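Local coordinates for type IV secretion system protein DotB (Yersinia pseudotuberculosis IP 31758, PDB 6GEF), which probably hydrolyses ATP as a six-subunit motor of the type IVb secretion system, in the manner of the GspE family of secretion ATPases, at residues I389-G392 and H393-K396; K42-V45 and L46-A50; M359-V362 and A363-V366; F242-F245 and A246-N249; S95-V98 and L99-A103. One frame throughout, in Å; residues are numbered along the deposited sequence.

Contact 1: I389-G392 and H393-K396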
loop_
_atom_site.group_PDB
_atom_site.type_symbol
_atom_site.label_atom_id
_atom_site.label_comp_id
_atom_site.label_asym_id
_atom_site.label_seq_id
_atom_site.Cartn_x
_atom_site.Cartn_y
_atom_site.Cartn_z
ATOM N N ILE A 389 -50.930 -22.319 -22.548
ATOM C CA ILE A 389 -50.493 -21.312 -21.609
ATOM C C ILE A 389 -49.624 -20.253 -22.278
ATOM O O ILE A 389 -49.662 -19.083 -21.883
ATOM C CB ILE A 389 -49.799 -21.962 -20.400
ATOM C CG1 ILE A 389 -50.833 -22.752 -19.574
ATOM C CG2 ILE A 389 -49.085 -20.920 -19.532
ATOM C CD1 ILE A 389 -50.431 -22.996 -18.138
ATOM N N ILE A 390 -48.815 -20.622 -23.265
ATOM C CA ILE A 390 -47.917 -19.719 -23.946
ATOM C C ILE A 390 -48.134 -19.816 -25.449
ATOM O O ILE A 390 -48.579 -20.853 -25.961
ATOM C CB ILE A 390 -46.434 -19.996 -23.574
ATOM C CG1 ILE A 390 -45.939 -21.276 -24.237
ATOM C CG2 ILE A 390 -46.244 -20.035 -22.072
ATOM C CD1 ILE A 390 -44.479 -21.583 -23.958
ATOM N N ASP A 391 -47.785 -18.764 -26.147
ATOM C CA ASP A 391 -47.853 -18.736 -27.597
ATOM C C ASP A 391 -46.739 -19.599 -28.192
ATOM O O ASP A 391 -45.744 -19.931 -27.529
ATOM C CB ASP A 391 -47.736 -17.332 -28.156
ATOM C CG ASP A 391 -48.365 -16.281 -27.232
ATOM O OD1 ASP A 391 -48.227 -16.434 -25.976
ATOM O OD2 ASP A 391 -48.948 -15.302 -27.750
ATOM N N GLY A 392 -46.898 -19.967 -29.456
ATOM C CA GLY A 392 -45.883 -20.731 -30.147
ATOM C C GLY A 392 -44.545 -20.016 -30.265
ATOM O O GLY A 392 -43.495 -20.643 -30.209
ATOM N N HIS A 393 -44.578 -18.700 -30.406
ATOM C CA HIS A 393 -43.353 -17.916 -30.458
ATOM C C HIS A 393 -42.627 -17.952 -29.124
ATOM O O HIS A 393 -41.460 -18.379 -29.049
ATOM C CB HIS A 393 -43.653 -16.474 -30.883
ATOM C CG HIS A 393 -44.206 -16.365 -32.272
ATOM N ND1 HIS A 393 -43.447 -15.916 -33.333
ATOM C CD2 HIS A 393 -45.427 -16.667 -32.791
ATOM C CE1 HIS A 393 -44.174 -15.926 -34.435
ATOM N NE2 HIS A 393 -45.372 -16.389 -34.134
ATOM N N VAL A 394 -43.284 -17.535 -28.063
ATOM C CA VAL A 394 -42.680 -17.594 -26.734
ATOM C C VAL A 394 -42.249 -19.007 -26.377
ATOM O O VAL A 394 -41.254 -19.206 -25.702
ATOM C CB VAL A 394 -43.646 -17.008 -25.657
ATOM C CG1 VAL A 394 -44.167 -15.659 -26.087
ATOM C CG2 VAL A 394 -44.784 -17.945 -25.395
ATOM N N ALA A 395 -42.981 -20.006 -26.855
ATOM C CA ALA A 395 -42.571 -21.397 -26.656
ATOM C C ALA A 395 -41.265 -21.680 -27.364
ATOM O O ALA A 395 -40.345 -22.280 -26.786
ATOM C CB ALA A 395 -43.665 -22.346 -27.124
ATOM N N LYS A 396 -41.141 -21.258 -28.626
ATOM C CA LYS A 396 -39.891 -21.421 -29.352
ATOM C C LYS A 396 -38.716 -20.752 -28.617
ATOM O O LYS A 396 -37.702 -21.392 -28.369
ATOM C CB LYS A 396 -40.031 -20.867 -30.770
ATOM C CG LYS A 396 -38.710 -20.616 -31.498
ATOM C CD LYS A 396 -38.933 -19.824 -32.769
ATOM C CE LYS A 396 -37.762 -20.020 -33.721
ATOM N NZ LYS A 396 -37.803 -21.356 -34.388
#

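Contact 2: K42-V45 and L46-A50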
loop_
_atom_site.group_PDB
_atom_site.type_symbol
_atom_site.label_atom_id
_atom_site.label_comp_id
_atom_site.label_asym_id
_atom_site.label_seq_id
_atom_site.Cartn_x
_atom_site.Cartn_y
_atom_site.Cartn_z
ATOM N N LYS A 42 -50.869 7.505 -1.001
ATOM C CA LYS A 42 -51.168 6.173 -0.441
ATOM C C LYS A 42 -52.288 5.490 -1.232
ATOM O O LYS A 42 -52.229 4.294 -1.461
ATOM C CB LYS A 42 -51.555 6.306 1.036
ATOM C CG LYS A 42 -50.428 6.837 1.904
ATOM C CD LYS A 42 -50.800 6.780 3.382
ATOM C CE LYS A 42 -49.575 6.533 4.258
ATOM N NZ LYS A 42 -49.755 7.138 5.611
ATOM N N ASP A 43 -53.291 6.263 -1.655
ATOM C CA ASP A 43 -54.339 5.712 -2.498
ATOM C C ASP A 43 -53.836 5.356 -3.868
ATOM O O ASP A 43 -54.407 4.478 -4.530
ATOM C CB ASP A 43 -55.533 6.677 -2.566
ATOM C CG ASP A 43 -56.218 6.851 -1.210
ATOM O OD1 ASP A 43 -55.702 6.323 -0.164
ATOM O OD2 ASP A 43 -57.256 7.534 -1.207
ATOM N N THR A 44 -52.810 6.044 -4.358
ATOM C CA THR A 44 -52.183 5.674 -5.630
ATOM C C THR A 44 -51.454 4.354 -5.496
ATOM O O THR A 44 -51.541 3.511 -6.396
ATOM C CB THR A 44 -51.261 6.799 -6.110
ATOM O OG1 THR A 44 -51.974 8.042 -6.090
ATOM C CG2 THR A 44 -50.761 6.513 -7.518
ATOM N N VAL A 45 -50.689 4.170 -4.433
ATOM C CA VAL A 45 -49.949 2.937 -4.250
ATOM C C VAL A 45 -50.900 1.811 -3.967
ATOM O O VAL A 45 -50.601 0.627 -4.276
ATOM C CB VAL A 45 -48.827 3.095 -3.203
ATOM C CG1 VAL A 45 -48.432 4.549 -3.061
ATOM C CG2 VAL A 45 -49.248 2.497 -1.892
ATOM N N LEU A 46 -52.004 2.046 -3.279
ATOM C CA LEU A 46 -53.033 1.017 -3.081
ATOM C C LEU A 46 -53.753 0.695 -4.393
ATOM O O LEU A 46 -54.091 -0.463 -4.632
ATOM C CB LEU A 46 -54.009 1.446 -2.002
ATOM C CG LEU A 46 -53.571 1.220 -0.557
ATOM C CD1 LEU A 46 -54.459 2.090 0.376
ATOM C CD2 LEU A 46 -53.668 -0.269 -0.216
ATOM N N GLU A 47 -54.003 1.686 -5.221
ATOM C CA GLU A 47 -54.542 1.439 -6.544
ATOM C C GLU A 47 -53.602 0.557 -7.368
ATOM O O GLU A 47 -54.037 -0.407 -7.993
ATOM C CB GLU A 47 -54.839 2.775 -7.256
ATOM C CG GLU A 47 -55.097 2.647 -8.754
ATOM C CD GLU A 47 -56.218 1.718 -9.072
ATOM O OE1 GLU A 47 -56.599 1.635 -10.251
ATOM O OE2 GLU A 47 -56.752 1.045 -8.158
ATOM N N PHE A 48 -52.338 0.921 -7.438
ATOM C CA PHE A 48 -51.351 0.054 -8.079
ATOM C C PHE A 48 -51.315 -1.311 -7.426
ATOM O O PHE A 48 -51.058 -2.314 -8.105
ATOM C CB PHE A 48 -49.959 0.714 -8.073
ATOM C CG PHE A 48 -49.760 1.710 -9.171
ATOM C CD1 PHE A 48 -50.132 1.416 -10.466
ATOM C CD2 PHE A 48 -49.188 2.940 -8.922
ATOM C CE1 PHE A 48 -49.931 2.333 -11.501
ATOM C CE2 PHE A 48 -48.983 3.847 -9.953
ATOM C CZ PHE A 48 -49.369 3.541 -11.236
ATOM N N LEU A 49 -51.521 -1.392 -6.122
ATOM C CA LEU A 49 -51.434 -2.678 -5.424
ATOM C C LEU A 49 -52.592 -3.576 -5.766
ATOM O O LEU A 49 -52.445 -4.793 -5.833
ATOM C CB LEU A 49 -51.330 -2.450 -3.912
ATOM C CG LEU A 49 -50.775 -3.613 -3.089
ATOM C CD1 LEU A 49 -50.662 -3.167 -1.632
ATOM C CD2 LEU A 49 -51.636 -4.826 -3.237
ATOM N N ALA A 50 -53.782 -3.025 -5.969
ATOM C CA ALA A 50 -54.879 -3.775 -6.584
ATOM C C ALA A 50 -54.431 -4.485 -7.880
ATOM O O ALA A 50 -54.858 -5.591 -8.156
ATOM C CB ALA A 50 -56.073 -2.874 -6.833
#

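Contact 3: M359-V362 and A363-V366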
loop_
_atom_site.group_PDB
_atom_site.type_symbol
_atom_site.label_atom_id
_atom_site.label_comp_id
_atom_site.label_asym_id
_atom_site.label_seq_id
_atom_site.Cartn_x
_atom_site.Cartn_y
_atom_site.Cartn_z
ATOM N N MET A 359 -12.856 -33.392 -18.507
ATOM C CA MET A 359 -12.030 -32.200 -18.698
ATOM C C MET A 359 -12.746 -31.266 -19.701
ATOM O O MET A 359 -12.542 -31.342 -20.919
ATOM C CB MET A 359 -10.632 -32.560 -19.213
ATOM C CG MET A 359 -10.131 -33.949 -18.822
ATOM S SD MET A 359 -9.408 -33.980 -17.159
ATOM C CE MET A 359 -10.870 -34.044 -16.104
ATOM N N GLY A 360 -13.640 -30.447 -19.167
ATOM C CA GLY A 360 -14.324 -29.449 -19.944
ATOM C C GLY A 360 -15.630 -29.911 -20.580
ATOM O O GLY A 360 -16.310 -29.074 -21.187
ATOM N N LYS A 361 -15.964 -31.202 -20.512
ATOM C CA LYS A 361 -17.176 -31.712 -21.077
ATOM C C LYS A 361 -18.364 -31.798 -20.129
ATOM O O LYS A 361 -19.424 -32.266 -20.500
ATOM C CB LYS A 361 -16.903 -33.094 -21.767
ATOM C CG LYS A 361 -16.686 -33.002 -23.268
ATOM C CD LYS A 361 -17.679 -32.029 -23.950
ATOM C CE LYS A 361 -17.218 -31.682 -25.344
ATOM N NZ LYS A 361 -18.348 -31.163 -26.163
ATOM N N VAL A 362 -18.159 -31.406 -18.888
ATOM C CA VAL A 362 -19.208 -31.488 -17.863
ATOM C C VAL A 362 -20.457 -30.721 -18.312
ATOM O O VAL A 362 -21.586 -31.158 -18.075
ATOM C CB VAL A 362 -18.688 -31.054 -16.495
ATOM C CG1 VAL A 362 -19.796 -31.169 -15.454
ATOM C CG2 VAL A 362 -17.519 -31.962 -16.103
ATOM N N ALA A 363 -20.268 -29.531 -18.890
ATOM C CA ALA A 363 -21.386 -28.705 -19.286
ATOM C C ALA A 363 -22.247 -29.425 -20.324
ATOM O O ALA A 363 -23.406 -29.739 -20.090
ATOM C CB ALA A 363 -20.871 -27.374 -19.822
ATOM N N SER A 364 -21.668 -29.672 -21.508
ATOM C CA SER A 364 -22.330 -30.467 -22.523
ATOM C C SER A 364 -23.013 -31.708 -21.906
ATOM O O SER A 364 -24.226 -31.879 -22.029
ATOM C CB SER A 364 -21.312 -30.893 -23.587
ATOM O OG SER A 364 -21.887 -30.859 -24.877
ATOM N N GLU A 365 -22.234 -32.541 -21.225
ATOM C CA GLU A 365 -22.771 -33.786 -20.713
ATOM C C GLU A 365 -23.973 -33.554 -19.811
ATOM O O GLU A 365 -24.861 -34.414 -19.714
ATOM C CB GLU A 365 -21.684 -34.587 -19.973
ATOM C CG GLU A 365 -21.276 -35.866 -20.661
ATOM C CD GLU A 365 -22.187 -37.036 -20.370
ATOM O OE1 GLU A 365 -22.747 -37.042 -19.255
ATOM O OE2 GLU A 365 -22.343 -37.948 -21.200
ATOM N N VAL A 366 -23.985 -32.436 -19.045
ATOM C CA VAL A 366 -25.117 -32.141 -18.206
ATOM C C VAL A 366 -26.311 -31.596 -18.991
ATOM O O VAL A 366 -27.450 -31.772 -18.562
ATOM C CB VAL A 366 -24.693 -31.206 -17.053
ATOM C CG1 VAL A 366 -24.726 -29.770 -17.488
ATOM C CG2 VAL A 366 -25.613 -31.396 -15.833
#

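Contact 4: F242-F245 and A246-N249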
loop_
_atom_site.group_PDB
_atom_site.type_symbol
_atom_site.label_atom_id
_atom_site.label_comp_id
_atom_site.label_asym_id
_atom_site.label_seq_id
_atom_site.Cartn_x
_atom_site.Cartn_y
_atom_site.Cartn_z
ATOM N N PHE A 242 -24.839 -8.969 8.895
ATOM C CA PHE A 242 -23.652 -9.789 8.861
ATOM C C PHE A 242 -22.463 -9.139 8.160
ATOM O O PHE A 242 -21.317 -9.488 8.481
ATOM C CB PHE A 242 -23.941 -11.157 8.273
ATOM C CG PHE A 242 -23.983 -12.267 9.289
ATOM C CD1 PHE A 242 -23.114 -12.282 10.367
ATOM C CD2 PHE A 242 -24.878 -13.289 9.154
ATOM C CE1 PHE A 242 -23.152 -13.295 11.284
ATOM C CE2 PHE A 242 -24.936 -14.325 10.075
ATOM C CZ PHE A 242 -24.066 -14.337 11.136
ATOM N N SER A 243 -22.698 -8.265 7.238
ATOM C CA SER A 243 -21.614 -7.404 6.733
ATOM C C SER A 243 -20.943 -8.041 5.537
ATOM O O SER A 243 -20.385 -7.352 4.695
ATOM C CB SER A 243 -20.537 -7.111 7.839
ATOM O OG SER A 243 -19.623 -6.206 7.336
ATOM N N SER A 244 -20.948 -9.355 5.466
ATOM C CA SER A 244 -20.443 -10.089 4.292
ATOM C C SER A 244 -21.079 -11.455 4.266
ATOM O O SER A 244 -21.328 -12.062 5.319
ATOM C CB SER A 244 -18.905 -10.232 4.389
ATOM O OG SER A 244 -18.393 -10.901 3.324
ATOM N N PHE A 245 -21.368 -11.962 3.077
ATOM C CA PHE A 245 -21.795 -13.338 2.908
ATOM C C PHE A 245 -20.730 -14.335 3.392
ATOM O O PHE A 245 -21.076 -15.376 3.951
ATOM C CB PHE A 245 -22.152 -13.612 1.452
ATOM C CG PHE A 245 -23.577 -13.312 1.106
ATOM C CD1 PHE A 245 -24.585 -14.157 1.523
ATOM C CD2 PHE A 245 -23.915 -12.202 0.358
ATOM C CE1 PHE A 245 -25.913 -13.893 1.207
ATOM C CE2 PHE A 245 -25.241 -11.945 0.044
ATOM C CZ PHE A 245 -26.234 -12.798 0.475
ATOM N N ALA A 246 -19.467 -14.010 3.203
ATOM C CA ALA A 246 -18.398 -14.866 3.715
ATOM C C ALA A 246 -18.465 -14.940 5.223
ATOM O O ALA A 246 -18.218 -15.998 5.830
ATOM C CB ALA A 246 -17.023 -14.337 3.264
ATOM N N ILE A 247 -18.713 -13.818 5.909
ATOM C CA ILE A 247 -18.763 -13.810 7.356
ATOM C C ILE A 247 -19.951 -14.609 7.828
ATOM O O ILE A 247 -19.859 -15.517 8.654
ATOM C CB ILE A 247 -18.757 -12.365 7.888
ATOM C CG1 ILE A 247 -17.477 -11.648 7.500
ATOM C CG2 ILE A 247 -18.925 -12.359 9.411
ATOM C CD1 ILE A 247 -17.414 -10.188 7.870
ATOM N N ALA A 248 -21.166 -14.227 7.364
ATOM C CA ALA A 248 -22.356 -15.047 7.559
ATOM C C ALA A 248 -22.041 -16.545 7.419
ATOM O O ALA A 248 -22.485 -17.347 8.244
ATOM C CB ALA A 248 -23.424 -14.648 6.562
ATOM N N ASN A 249 -21.237 -16.888 6.433
ATOM C CA ASN A 249 -20.977 -18.298 6.164
ATOM C C ASN A 249 -20.007 -18.910 7.203
ATOM O O ASN A 249 -20.178 -20.040 7.609
ATOM C CB ASN A 249 -20.398 -18.461 4.746
ATOM C CG ASN A 249 -21.483 -18.547 3.692
ATOM O OD1 ASN A 249 -22.500 -19.205 3.893
ATOM N ND2 ASN A 249 -21.271 -17.910 2.564
#

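Contact 5: S95-V98 and L99-A103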
loop_
_atom_site.group_PDB
_atom_site.type_symbol
_atom_site.label_atom_id
_atom_site.label_comp_id
_atom_site.label_asym_id
_atom_site.label_seq_id
_atom_site.Cartn_x
_atom_site.Cartn_y
_atom_site.Cartn_z
ATOM N N SER A 95 -38.518 11.641 5.521
ATOM C CA SER A 95 -37.614 12.668 5.989
ATOM C C SER A 95 -37.894 13.971 5.257
ATOM O O SER A 95 -38.136 13.967 4.041
ATOM C CB SER A 95 -36.147 12.252 5.750
ATOM O OG SER A 95 -35.273 13.353 5.965
ATOM N N SER A 96 -37.847 15.081 5.992
ATOM C CA SER A 96 -37.801 16.398 5.363
ATOM C C SER A 96 -36.435 16.693 4.708
ATOM O O SER A 96 -36.330 17.641 3.951
ATOM C CB SER A 96 -38.139 17.483 6.368
ATOM O OG SER A 96 -37.403 17.290 7.591
ATOM N N SER A 97 -35.407 15.904 5.042
ATOM C CA SER A 97 -34.042 16.270 4.713
ATOM C C SER A 97 -33.598 15.740 3.337
ATOM O O SER A 97 -32.407 15.778 3.030
ATOM C CB SER A 97 -33.074 15.757 5.808
ATOM O OG SER A 97 -33.566 14.578 6.412
ATOM N N VAL A 98 -34.522 15.264 2.510
ATOM C CA VAL A 98 -34.165 14.405 1.407
ATOM C C VAL A 98 -33.300 15.150 0.366
ATOM O O VAL A 98 -32.329 14.604 -0.152
ATOM C CB VAL A 98 -35.420 13.794 0.753
ATOM C CG1 VAL A 98 -36.036 12.773 1.679
ATOM C CG2 VAL A 98 -36.426 14.874 0.392
ATOM N N LEU A 99 -33.644 16.405 0.111
ATOM C CA LEU A 99 -32.844 17.212 -0.800
ATOM C C LEU A 99 -31.512 17.601 -0.169
ATOM O O LEU A 99 -30.501 17.746 -0.880
ATOM C CB LEU A 99 -33.608 18.464 -1.251
ATOM C CG LEU A 99 -34.522 18.208 -2.488
ATOM C CD1 LEU A 99 -35.676 17.273 -2.142
ATOM C CD2 LEU A 99 -34.983 19.523 -3.087
ATOM N N THR A 100 -31.473 17.790 1.139
ATOM C CA THR A 100 -30.200 17.956 1.837
ATOM C C THR A 100 -29.273 16.762 1.592
ATOM O O THR A 100 -28.114 16.950 1.213
ATOM C CB THR A 100 -30.440 18.149 3.346
ATOM O OG1 THR A 100 -31.758 18.651 3.564
ATOM C CG2 THR A 100 -29.445 19.117 3.933
ATOM N N GLU A 101 -29.783 15.564 1.792
ATOM C CA GLU A 101 -28.922 14.372 1.685
ATOM C C GLU A 101 -28.566 14.094 0.239
ATOM O O GLU A 101 -27.449 13.658 -0.065
ATOM C CB GLU A 101 -29.601 13.155 2.322
ATOM C CG GLU A 101 -31.105 13.210 2.311
ATOM C CD GLU A 101 -31.735 12.682 3.608
ATOM O OE1 GLU A 101 -32.881 12.186 3.543
ATOM O OE2 GLU A 101 -31.065 12.776 4.668
ATOM N N LEU A 102 -29.502 14.320 -0.686
ATOM C CA LEU A 102 -29.171 14.263 -2.109
ATOM C C LEU A 102 -28.072 15.229 -2.476
ATOM O O LEU A 102 -27.129 14.852 -3.201
ATOM C CB LEU A 102 -30.427 14.529 -2.944
ATOM C CG LEU A 102 -31.428 13.371 -3.067
ATOM C CD1 LEU A 102 -32.194 13.459 -4.393
ATOM C CD2 LEU A 102 -30.755 12.016 -2.959
ATOM N N ALA A 103 -28.130 16.451 -1.946
ATOM C CA ALA A 103 -27.034 17.409 -2.151
ATOM C C ALA A 103 -25.696 16.882 -1.574
ATOM O O ALA A 103 -24.676 17.000 -2.195
ATOM C CB ALA A 103 -27.410 18.751 -1.557
#

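Contact 1: I389-G392 and H393-K396
Ile390 reaches forward from the loop and lays its CD1 methyl against Ala395, 3.4 Å from the CB of that alanine, while its CB meets CG2 of Val394 at 3.2 Å. This is the closely packed side. With chi1 at 73°, CG1 of Ile390 sits between its own N and carbonyl carbon, and the extended chi2 carries the methyl over the start of the helix. Val394 turns CG2 back toward the loop, where it also lies beside the carbonyl of Asp391. Branched aliphatics suit this side, and the single methyl of Ala395 suits a place that faces both Ile390 and helix 377-386. Leu384 of that helix touches Ile390, and Ala381 and His385 border Ala395, so the patch joins two helices; the carbonyl of Ile390 is itself hydrogen-bonded to His385 ND1.

The other side is looser. His393 and Lys396 are exposed, and the lysine chain runs outward, suiting a face met by water. Two backbone bonds join the packed and open sides: Ala395 N donates to Asp391 O at 2.8 Å, and Lys396 N to Gly392 O at 2.9 Å. Asp391 holds the N-cap position, although its carboxylate makes no capping bond. Ile390 just before that cap and Ala395 four residues after it make the pairing of a hydrophobic staple, at the N-terminus of helix 392-400.

Contact 2: K42-V45 and L46-A50
Thr44 and Phe48 stand one helical turn apart on helix 38-50, their side chains next to each other and pointing the same way. This is the i to i+4 pairing of an alpha-helix. The methyl CG2 of Thr44 lies 4.0 Å from Phe48 CE2. Chi1 of -51° turns that methyl away from the backbone N and leaves OG1 beside it, so one side chain can serve both an apolar and a polar neighbour. Leu46 lays CB, CG and CD1 beside the carbonyl oxygen of Lys42, four residues back.

Around these contacts runs the backbone that spaces them. Leu46 N bonds to Lys42 O and Glu47 N to Asp43 O, each at 2.9 Å, and Leu49 N reaches Val45 O with a more bent geometry, 132° at the hydrogen.

Further out, the helix covers an antiparallel sheet. Val45 and Leu46 rest on Val114 of strand 108-115, and Leu49 on Phe129 and Tyr131 of strand 128-140, which explains the run of aliphatics. The hydroxyl of Thr44 bonds to Gln40 O and to Tyr29 OH. Glu47, buried despite its charge, bends at chi2, and both its oxygens are hydrogen-bonded, OE2 to Thr27 OG1. The backbone under Phe48 is held by its amide, N to Thr44 O 2.9 Å, with 177° at the hydrogen.

Contact 3: M359-V362 and A363-V366
Lys361 and Glu365 are joined through their backbones, Glu365 N donating to Lys361 O at 2.9 Å with 166° at the hydrogen. One residue on, Val366 N bonds to Val362 O, also at 2.9 Å but less straight, 145°. Val366 also brings a methyl to the same oxygen, CG1 lying 3.5 Å from Val362 O, since its chi1 of 85° sets that methyl between N and carbonyl carbon.

Polar side chains meet more loosely. The Lys361 chain, bent at chi2, runs past Ser364: its CD lies 3.8 Å from Ser364 CB, and NZ is 3.8 Å from Ser364 OG, too far to count as a hydrogen bond. A long flexible lysine suits this exposed corner. Glu365 sends its carboxylate the other way, to a salt bridge with Arg368 a little further along the helix.

Here the chain passes from the loop after helix 347-355 into the first turn of helix 362-372, one of the helices that follow the last strand, 336-344, of the mixed sheet.

Apolar packing takes the buried side. Val362 points outward from the turn and wedges among Met297, Ile301 and Leu353, its short branched side chain filling the angle between helices 293-302 and 347-355. Ala363 touches Arg298 of helix 293-302, where a single methyl fits.

Contact 4: F242-F245 and A246-N249
Ala246 takes the first step across this contact, its backbone N donating to Ser244 OG at 3.3 Å with a bent 135° at the hydrogen. Ser244 is the N-cap of helix 245-253, and serine suits the place because its short side chain can bring an acceptor round to an amide of the first turn. Its chi1 of 180° turns OG away from its own N and toward that amide. The methyl of Ala246 meets Gln269 of helix 268-280.

Ile247 comes next and spreads over the turn that joins two helices: its CG1 is 3.7 Å from Ser244 CB, and CG2 lies 4.3 Å from Phe242 CD1. On its outer side it packs against Leu107 of a neighbouring subunit, where an aliphatic side chain is well placed.

Ala248 carries the contact with the ring. Its CA sits over one face of the Phe242 ring, 3.6 Å from the centroid and 16° off the ring normal, a CH-pi contact, and alanine, with just a methyl, suits a place under the ring. Its N bonds to Ser244 O at 3.0 Å.

Asn249 closes the segment with a backbone bond from its N to Phe245 O at 2.9 Å, while its side chain touches His215 and Ser273. The serine cap and the CH-pi contact over one ring face are consistent with a defined turn between helices 238-242 and 245-253, from which Phe242, Ser243 and Ile247 meet the neighbouring subunit.

Contact 5: S95-V98 and L99-A103
Ser97 O is gripped by two donors at the head of helix 98-104. Glu101 N donates to it at 2.9 Å, and the hydroxyl Thr100 OG1 adds a weak bond at 3.0 Å. A threonine suits this position because its short beta-hydroxyl can turn back to the carbonyl one turn earlier, here only weakly. Ser97 holds the N-cap position, yet its side chain makes no capping bond.

Glu101 folds back along the turn. Chi1 of 27° and the bend at chi2 bring its carboxylate beside Val98, OE1 standing 3.7 Å from Val98 CG1, and the two side chains pass at a slant. Leu102 N bonds to Val98 O at 2.9 Å.

Val98 is the buried residue here, set against Ala89 and Ser93 of helix 82-93 and Ile108 of strand 108-115; its CG2 meets Leu99 CD1 at 3.6 Å. Leu99 itself is exposed and brushes Glu86.

With its carboxylate lying by the first turn, Glu101 may gain from the partial positive charge of the helix N-terminus, a mild electrostatic complement to the backbone bonds at this solvent-facing corner.

All five contacts are local and share i to i+4 backbone bonds, yet they lie well apart. Contact 2 is the nearest neighbour of contact 5, about 12 Å away between nearest atoms; both border strand 108-115 of the antiparallel sheet, contact 2 half buried within a helix and contact 5 at the surface. Contacts 1 and 3 belong to the C-terminal helices, where aliphatic residues wedge between helices; contact 3 is the more buried. Contact 4 differs in touching another subunit and in having a CH-pi contact and a true serine cap. Contacts 3 and 5 are farthest apart, their centres about 53 Å from each other.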